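L-lysine 6-monooxygenase (Pseudomonas syringae pv. tomato, PDB 5CQF) is probably a flavin-dependent monooxygenase that uses FAD and NADP(H) to hydroxylate the side-chain amino group of lysine in siderophore biosynthesis. Local coordinates at residues F254-V259 and M415-G420; A29-D34 and R421-L426; E222-D227 and F294-E299. One frame throughout, in Å; residues are numbered along the deposited sequence.

Interaction 1. Residues F254-V259 and M415-G420; sequences FAPDHV and MALRAG
Pro256, in the first turn of helix 255-264, faces Leu417 of helix 412-428 with their CA atoms 8.9 Å apart, a spacing that leaves room for side chains but no backbone contact. Helix 412-428 is the last helix of the Rossmann-type fold built on the parallel sheet that contains strands 16-19 and 393-396, and the segment 254-259 reaches it from a part of the chain that follows the second parallel sheet's strand 231-235. Within 415-420, Leu417 alone makes the contact. It points from its helix toward Pro256, and with CD1 anti to CA (chi2 171°), the CD1 methyl reaches furthest toward the partner segment. The side chain of Phe254 comes from the opposite direction and meets this methyl obliquely through CE1, at 4.1 Å from Leu417 CD1. Pro256 touches the same methyl more loosely through CG. The aromatic ring and the proline form one apolar surface: with CG of Phe254 anti to its own nitrogen (chi1 -173°), the ring folds over the residues that follow, and Pro256 CD sits 3.6 Å above the ring plane, over its centre. Small and partly exposed, the contact is extended by Ala255 and Pro256 touching Leu414, one turn earlier on helix 412-428. On another side of that helix the selenomethionine Met415 packs on Pro23, Ala24 and Ala27 of helix 23-37, while Arg418 NE is hydrogen-bonded to Asn397 OD1. The turn carrying Pro256 is closed by Asp257 N, which donates to Phe254 O at 3.2 Å.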
# COMPACT_ATOMS: atom_id res chain seq x y z
N PHE A 254 10.99 7.08 18.05
CA PHE A 254 10.79 6.63 19.43
C PHE A 254 11.00 7.85 20.31
O PHE A 254 12.15 8.24 20.57
CB PHE A 254 11.76 5.50 19.79
CG PHE A 254 11.51 4.88 21.14
CD1 PHE A 254 10.31 4.27 21.44
CD2 PHE A 254 12.51 4.90 22.11
CE1 PHE A 254 10.09 3.69 22.67
CE2 PHE A 254 12.30 4.33 23.36
CZ PHE A 254 11.09 3.72 23.64
N ALA A 255 9.89 8.46 20.72
CA ALA A 255 9.92 9.72 21.50
C ALA A 255 10.81 9.69 22.74
O ALA A 255 11.54 10.65 22.97
CB ALA A 255 8.51 10.14 21.90
N PRO A 256 10.77 8.61 23.55
CA PRO A 256 11.63 8.64 24.74
C PRO A 256 13.12 8.93 24.49
O PRO A 256 13.75 9.53 25.36
CB PRO A 256 11.44 7.26 25.36
CG PRO A 256 10.05 6.93 24.96
CD PRO A 256 9.92 7.42 23.54
N ASP A 257 13.67 8.52 23.34
CA ASP A 257 15.06 8.87 23.01
C ASP A 257 15.26 10.38 22.83
O ASP A 257 16.32 10.91 23.17
CB ASP A 257 15.50 8.21 21.73
CG ASP A 257 15.67 6.71 21.86
OD1 ASP A 257 15.60 6.15 22.99
OD2 ASP A 257 15.90 6.09 20.80
N HIS A 258 14.23 11.04 22.29
CA HIS A 258 14.24 12.49 22.10
C HIS A 258 13.99 13.21 23.42
O HIS A 258 14.59 14.23 23.68
CB HIS A 258 13.27 12.89 20.98
CG HIS A 258 13.65 12.29 19.66
ND1 HIS A 258 14.27 13.01 18.65
CD2 HIS A 258 13.59 11.01 19.22
CE1 HIS A 258 14.56 12.20 17.65
NE2 HIS A 258 14.16 10.98 17.96
N VAL A 259 13.12 12.65 24.27
CA VAL A 259 12.93 13.17 25.60
C VAL A 259 14.27 13.04 26.33
O VAL A 259 14.70 14.03 26.96
CB VAL A 259 11.78 12.47 26.34
CG1 VAL A 259 11.66 12.94 27.79
CG2 VAL A 259 10.46 12.69 25.60
N MSE A 415 1.94 6.61 27.04
CA MSE A 415 1.24 6.51 28.30
C MSE A 415 1.60 5.27 29.02
O MSE A 415 1.75 5.28 30.24
CB MSE A 415 -0.26 6.52 28.13
CG MSE A 415 -0.67 7.96 27.95
SE MSE A 415 -2.35 7.93 26.97
CE MSE A 415 -2.27 9.91 26.84
N ALA A 416 1.75 4.19 28.27
CA ALA A 416 2.11 2.90 28.89
C ALA A 416 3.44 2.99 29.55
O ALA A 416 3.61 2.50 30.63
CB ALA A 416 2.13 1.81 27.87
N LEU A 417 4.39 3.63 28.88
CA LEU A 417 5.78 3.72 29.38
C LEU A 417 5.90 4.66 30.56
O LEU A 417 6.57 4.34 31.55
CB LEU A 417 6.72 4.13 28.25
CG LEU A 417 6.81 3.04 27.14
CD1 LEU A 417 7.56 3.51 25.92
CD2 LEU A 417 7.49 1.80 27.67
N ARG A 418 5.22 5.79 30.47
CA ARG A 418 5.15 6.72 31.57
C ARG A 418 4.53 6.07 32.78
O ARG A 418 5.04 6.24 33.88
CB ARG A 418 4.32 7.96 31.21
CG ARG A 418 4.99 8.90 30.22
CD ARG A 418 4.45 10.30 30.34
NE ARG A 418 3.01 10.39 30.07
CZ ARG A 418 2.47 10.55 28.87
NH1 ARG A 418 3.22 10.60 27.79
NH2 ARG A 418 1.16 10.64 28.74
N ALA A 419 3.43 5.36 32.59
CA ALA A 419 2.77 4.66 33.70
C ALA A 419 3.73 3.78 34.45
O ALA A 419 3.67 3.70 35.65
CB ALA A 419 1.59 3.83 33.19
N GLY A 420 4.63 3.10 33.73
CA GLY A 420 5.64 2.27 34.38
C GLY A 420 6.60 3.07 35.26
O GLY A 420 6.87 2.71 36.41

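Interaction 2. Residues A29-D34 and R421-L426; sequences ACAFED and RIASAL
Phe32 of helix 23-37 lays one face of its ring against Ala423 of helix 412-428 and turns an edge to Leu426, one helical turn further on. The methyl CB of Ala423 stands over the ring at its outer end, 3.9 Å from Phe32 CZ, and CE2 is almost as near. Leu426 CD1 reaches the same CZ from close to the ring plane, at 4.0 Å, and the two side chains cross at about a right angle. The ring gets there although its bond to the backbone runs past the other helix: CG lies beside the backbone nitrogen (chi1 -75°), which lets the far end of the ring swing over to the partner. Ala31 adds a methyl-to-methyl touch, its CB lying 4.1 Å from Ala423 CB. Here the backbones come closest, with CA atoms 6.9 Å apart, while the short axes approach to 9.7 Å and cross at -59°. Both helices lie on the same face of the parallel sheet of a Rossmann-type domain, consistent with FAD binding, helix 23-37 being the one that follows the glycine-rich turn after strand 16-19. Phe32 also packs on Ile47 and Tyr49 of strand 47-50, whereas Leu426 rests on Trp395 of strand 393-396. Next to the contact, Asp34 turns to another part of the fold, in a salt bridge with Arg81. All four touching residues are buried and no hydrogen bond links the two segments, so the fit depends on shape: alanine methyls permit the close backbone approach, and the ring fills the wider part of the crossing.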
# COMPACT_ATOMS: atom_id res chain seq x y z
N ALA A 29 -3.51 3.00 36.11
CA ALA A 29 -4.27 1.94 36.81
C ALA A 29 -3.94 0.56 36.29
O ALA A 29 -3.85 -0.38 37.07
CB ALA A 29 -5.77 2.17 36.72
N CYS A 30 -3.72 0.43 34.97
CA CYS A 30 -3.35 -0.89 34.45
C CYS A 30 -2.04 -1.38 35.04
O CYS A 30 -1.90 -2.55 35.28
CB CYS A 30 -3.25 -0.89 32.93
SG CYS A 30 -4.83 -0.72 32.08
N ALA A 31 -1.08 -0.51 35.27
CA ALA A 31 0.17 -0.95 35.91
C ALA A 31 -0.09 -1.48 37.31
O ALA A 31 0.48 -2.49 37.70
CB ALA A 31 1.19 0.18 35.98
N PHE A 32 -0.94 -0.79 38.05
CA PHE A 32 -1.24 -1.25 39.41
C PHE A 32 -2.00 -2.55 39.39
O PHE A 32 -1.63 -3.49 40.11
CB PHE A 32 -1.99 -0.18 40.21
CG PHE A 32 -1.10 0.94 40.65
CD1 PHE A 32 -0.19 0.73 41.67
CD2 PHE A 32 -1.14 2.16 40.02
CE1 PHE A 32 0.65 1.73 42.07
CE2 PHE A 32 -0.29 3.18 40.42
CZ PHE A 32 0.60 2.97 41.45
N GLU A 33 -3.01 -2.64 38.54
CA GLU A 33 -3.75 -3.90 38.44
C GLU A 33 -2.88 -5.06 37.96
O GLU A 33 -2.96 -6.13 38.53
CB GLU A 33 -5.00 -3.76 37.58
CG GLU A 33 -6.04 -2.82 38.18
CD GLU A 33 -6.69 -3.36 39.46
OE1 GLU A 33 -6.90 -4.59 39.55
OE2 GLU A 33 -6.99 -2.54 40.37
N ASP A 34 -2.04 -4.87 36.94
CA ASP A 34 -1.09 -5.93 36.55
C ASP A 34 -0.34 -6.44 37.78
O ASP A 34 -0.20 -7.64 37.97
CB ASP A 34 -0.05 -5.43 35.54
CG ASP A 34 -0.60 -5.33 34.10
OD1 ASP A 34 -1.78 -5.69 33.86
OD2 ASP A 34 0.18 -4.89 33.22
N ARG A 421 7.12 4.16 34.73
CA ARG A 421 8.04 5.03 35.44
C ARG A 421 7.40 5.67 36.67
O ARG A 421 8.04 5.80 37.71
CB ARG A 421 8.53 6.15 34.52
CG ARG A 421 9.49 5.72 33.44
CD ARG A 421 10.43 6.88 33.07
NE ARG A 421 11.14 6.65 31.81
CZ ARG A 421 12.41 6.99 31.58
NH1 ARG A 421 13.13 7.60 32.51
NH2 ARG A 421 12.96 6.70 30.40
N ILE A 422 6.13 6.07 36.54
CA ILE A 422 5.44 6.72 37.63
C ILE A 422 5.05 5.72 38.70
O ILE A 422 5.27 5.97 39.88
CB ILE A 422 4.25 7.57 37.14
CG1 ILE A 422 4.79 8.81 36.43
CG2 ILE A 422 3.35 8.02 38.29
CD1 ILE A 422 3.77 9.52 35.56
N ALA A 423 4.52 4.57 38.31
CA ALA A 423 4.05 3.60 39.29
C ALA A 423 5.21 3.05 40.13
O ALA A 423 5.05 2.81 41.31
CB ALA A 423 3.29 2.48 38.62
N SER A 424 6.36 2.85 39.52
CA SER A 424 7.54 2.48 40.28
C SER A 424 7.98 3.61 41.21
O SER A 424 8.26 3.38 42.41
CB SER A 424 8.68 2.12 39.33
OG SER A 424 8.94 3.20 38.44
N ALA A 425 8.02 4.84 40.71
CA ALA A 425 8.40 5.96 41.58
C ALA A 425 7.42 6.06 42.74
O ALA A 425 7.84 6.29 43.85
CB ALA A 425 8.48 7.28 40.83
N LEU A 426 6.13 5.85 42.48
CA LEU A 426 5.14 5.87 43.55
C LEU A 426 5.41 4.82 44.61
O LEU A 426 5.29 5.11 45.78
CB LEU A 426 3.72 5.71 43.03
CG LEU A 426 3.11 7.00 42.51
CD1 LEU A 426 2.00 6.77 41.49
CD2 LEU A 426 2.59 7.83 43.66

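Interaction 3. Residues E222-D227 and F294-E299; sequences ELVSRD and FSLIYE
Val224 and Ser225, near the C-terminal end of helix 214-226, receive Leu296 and Ile297 of helix 287-302. Helix 214-226 is the crossover of a beta-alpha-beta unit joining strands 206-210 and 231-235 in a second Rossmann-type sheet, where a glycine-rich turn before the helix is consistent with NADP binding. The short axes are 10.8 Å apart and run in roughly the same direction, 38° from parallel. Apolar contact is made mainly by Val224 CG2, which lies 3.9 Å from Leu296 CD2. The two side chains run alongside one another, pointing opposite ways, and with Leu296 CG anti to its backbone nitrogen (chi1 179°) the isobutyl group extends from its helix toward the partner. Ile297 CD1 approaches the same valine methyl more loosely, at 4.5 Å. A polar atom also meets this group: Ser225 OG is 3.5 Å from Leu296 CD2, a van der Waals touch with a methyl carbon; the hydroxyl itself is hydrogen-bonded to Leu221 O, one turn earlier in its helix. Polar bonds tie both helices to their surroundings. Val224 O accepts from Arg307 NH1, just after helix 287-302, and Glu299 on that helix forms a salt bridge with Arg107 of a third subunit, so the helix lies between this contact and a subunit interface. The charged interaction inside segment 222-227 spans one helical turn on a side turned from Leu296: Arg226 NE donates to Glu222 OE2 at 2.6 Å, with the carboxylate oxygen 4° out of the guanidinium plane.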
# COMPACT_ATOMS: atom_id res chain seq x y z
N GLU A 222 -14.87 16.52 8.06
CA GLU A 222 -16.18 16.21 8.57
C GLU A 222 -17.18 17.22 8.00
O GLU A 222 -18.31 16.86 7.61
CB GLU A 222 -16.18 16.19 10.09
CG GLU A 222 -17.57 16.08 10.72
CD GLU A 222 -18.24 14.71 10.59
OE1 GLU A 222 -17.52 13.69 10.46
OE2 GLU A 222 -19.49 14.65 10.65
N LEU A 223 -16.76 18.48 7.90
CA LEU A 223 -17.66 19.49 7.34
C LEU A 223 -17.98 19.21 5.87
O LEU A 223 -19.16 19.18 5.51
CB LEU A 223 -17.09 20.88 7.49
CG LEU A 223 -16.93 21.38 8.91
CD1 LEU A 223 -16.22 22.71 8.85
CD2 LEU A 223 -18.28 21.51 9.64
N VAL A 224 -16.97 19.04 5.02
CA VAL A 224 -17.26 18.78 3.61
C VAL A 224 -17.91 17.40 3.44
O VAL A 224 -18.51 17.15 2.41
CB VAL A 224 -16.02 18.87 2.68
CG1 VAL A 224 -15.42 20.26 2.69
CG2 VAL A 224 -14.98 17.82 3.04
N SER A 225 -17.80 16.52 4.42
CA SER A 225 -18.51 15.24 4.36
C SER A 225 -19.99 15.34 4.66
O SER A 225 -20.76 14.55 4.19
CB SER A 225 -17.92 14.21 5.33
OG SER A 225 -16.65 13.82 4.89
N ARG A 226 -20.39 16.27 5.50
CA ARG A 226 -21.74 16.23 6.03
C ARG A 226 -22.75 16.83 5.09
O ARG A 226 -23.92 16.57 5.24
CB ARG A 226 -21.81 16.98 7.35
CG ARG A 226 -21.17 16.24 8.50
CD ARG A 226 -22.19 15.50 9.34
NE ARG A 226 -21.86 15.70 10.75
CZ ARG A 226 -22.62 16.35 11.63
NH1 ARG A 226 -22.19 16.45 12.89
NH2 ARG A 226 -23.80 16.87 11.29
N ASP A 227 -22.31 17.63 4.13
CA ASP A 227 -23.24 18.46 3.37
C ASP A 227 -22.54 18.92 2.11
O ASP A 227 -21.51 19.57 2.19
CB ASP A 227 -23.65 19.66 4.23
CG ASP A 227 -24.64 20.58 3.54
OD1 ASP A 227 -24.68 20.59 2.29
OD2 ASP A 227 -25.38 21.30 4.26
N PHE A 294 -7.90 14.81 0.78
CA PHE A 294 -7.50 15.09 -0.62
C PHE A 294 -8.36 14.32 -1.66
O PHE A 294 -8.80 14.87 -2.68
CB PHE A 294 -6.00 14.80 -0.77
CG PHE A 294 -5.46 15.11 -2.12
CD1 PHE A 294 -5.00 16.41 -2.43
CD2 PHE A 294 -5.40 14.14 -3.10
CE1 PHE A 294 -4.50 16.70 -3.71
CE2 PHE A 294 -4.92 14.43 -4.39
CZ PHE A 294 -4.47 15.71 -4.68
N SER A 295 -8.62 13.05 -1.40
CA SER A 295 -9.46 12.24 -2.32
C SER A 295 -10.88 12.78 -2.48
O SER A 295 -11.40 12.84 -3.58
CB SER A 295 -9.51 10.79 -1.85
OG SER A 295 -10.36 10.00 -2.66
N LEU A 296 -11.50 13.18 -1.37
CA LEU A 296 -12.86 13.68 -1.39
C LEU A 296 -12.96 15.00 -2.13
O LEU A 296 -13.90 15.21 -2.89
CB LEU A 296 -13.36 13.84 0.05
CG LEU A 296 -14.80 14.38 0.25
CD1 LEU A 296 -15.77 13.68 -0.68
CD2 LEU A 296 -15.23 14.20 1.71
N ILE A 297 -12.03 15.90 -1.86
CA ILE A 297 -11.99 17.17 -2.55
C ILE A 297 -11.83 16.88 -4.03
O ILE A 297 -12.55 17.41 -4.84
CB ILE A 297 -10.81 18.05 -2.08
CG1 ILE A 297 -10.94 18.41 -0.59
CG2 ILE A 297 -10.68 19.33 -2.90
CD1 ILE A 297 -12.20 19.14 -0.21
N TYR A 298 -10.90 16.02 -4.39
CA TYR A 298 -10.66 15.69 -5.81
C TYR A 298 -11.93 15.15 -6.49
O TYR A 298 -12.25 15.58 -7.58
CB TYR A 298 -9.55 14.64 -5.95
CG TYR A 298 -9.22 14.33 -7.38
CD1 TYR A 298 -9.95 13.38 -8.10
CD2 TYR A 298 -8.17 14.96 -8.02
CE1 TYR A 298 -9.64 13.09 -9.41
CE2 TYR A 298 -7.86 14.68 -9.34
CZ TYR A 298 -8.59 13.74 -10.05
OH TYR A 298 -8.27 13.50 -11.38
N GLU A 299 -12.59 14.18 -5.88
CA GLU A 299 -13.84 13.63 -6.43
C GLU A 299 -14.89 14.72 -6.61
O GLU A 299 -15.46 14.85 -7.69
CB GLU A 299 -14.39 12.51 -5.55
CG GLU A 299 -13.57 11.23 -5.58
CD GLU A 299 -13.37 10.65 -6.98
OE1 GLU A 299 -14.36 10.33 -7.66
OE2 GLU A 299 -12.20 10.49 -7.38

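Overall arrangement
From the N terminus, the chain first passes 29-34, whose partner 421-426 arrives only near the C terminus, so interaction 2 closes a loop containing both of the others. Segment 222-227 follows, then 254-259; 294-299 closes interaction 3 before 415-420 closes interaction 1, so these two cross. Interactions 1 and 2 use successive parts of helix 412-428, with centres 14 Å apart: this helix joins helix 23-37 of the first Rossmann-type domain to helix 255-264. Interaction 3 ties two helices beside the second parallel sheet, its centre about 43 Å from that of interaction 2, on the opposite side of the chain's centre.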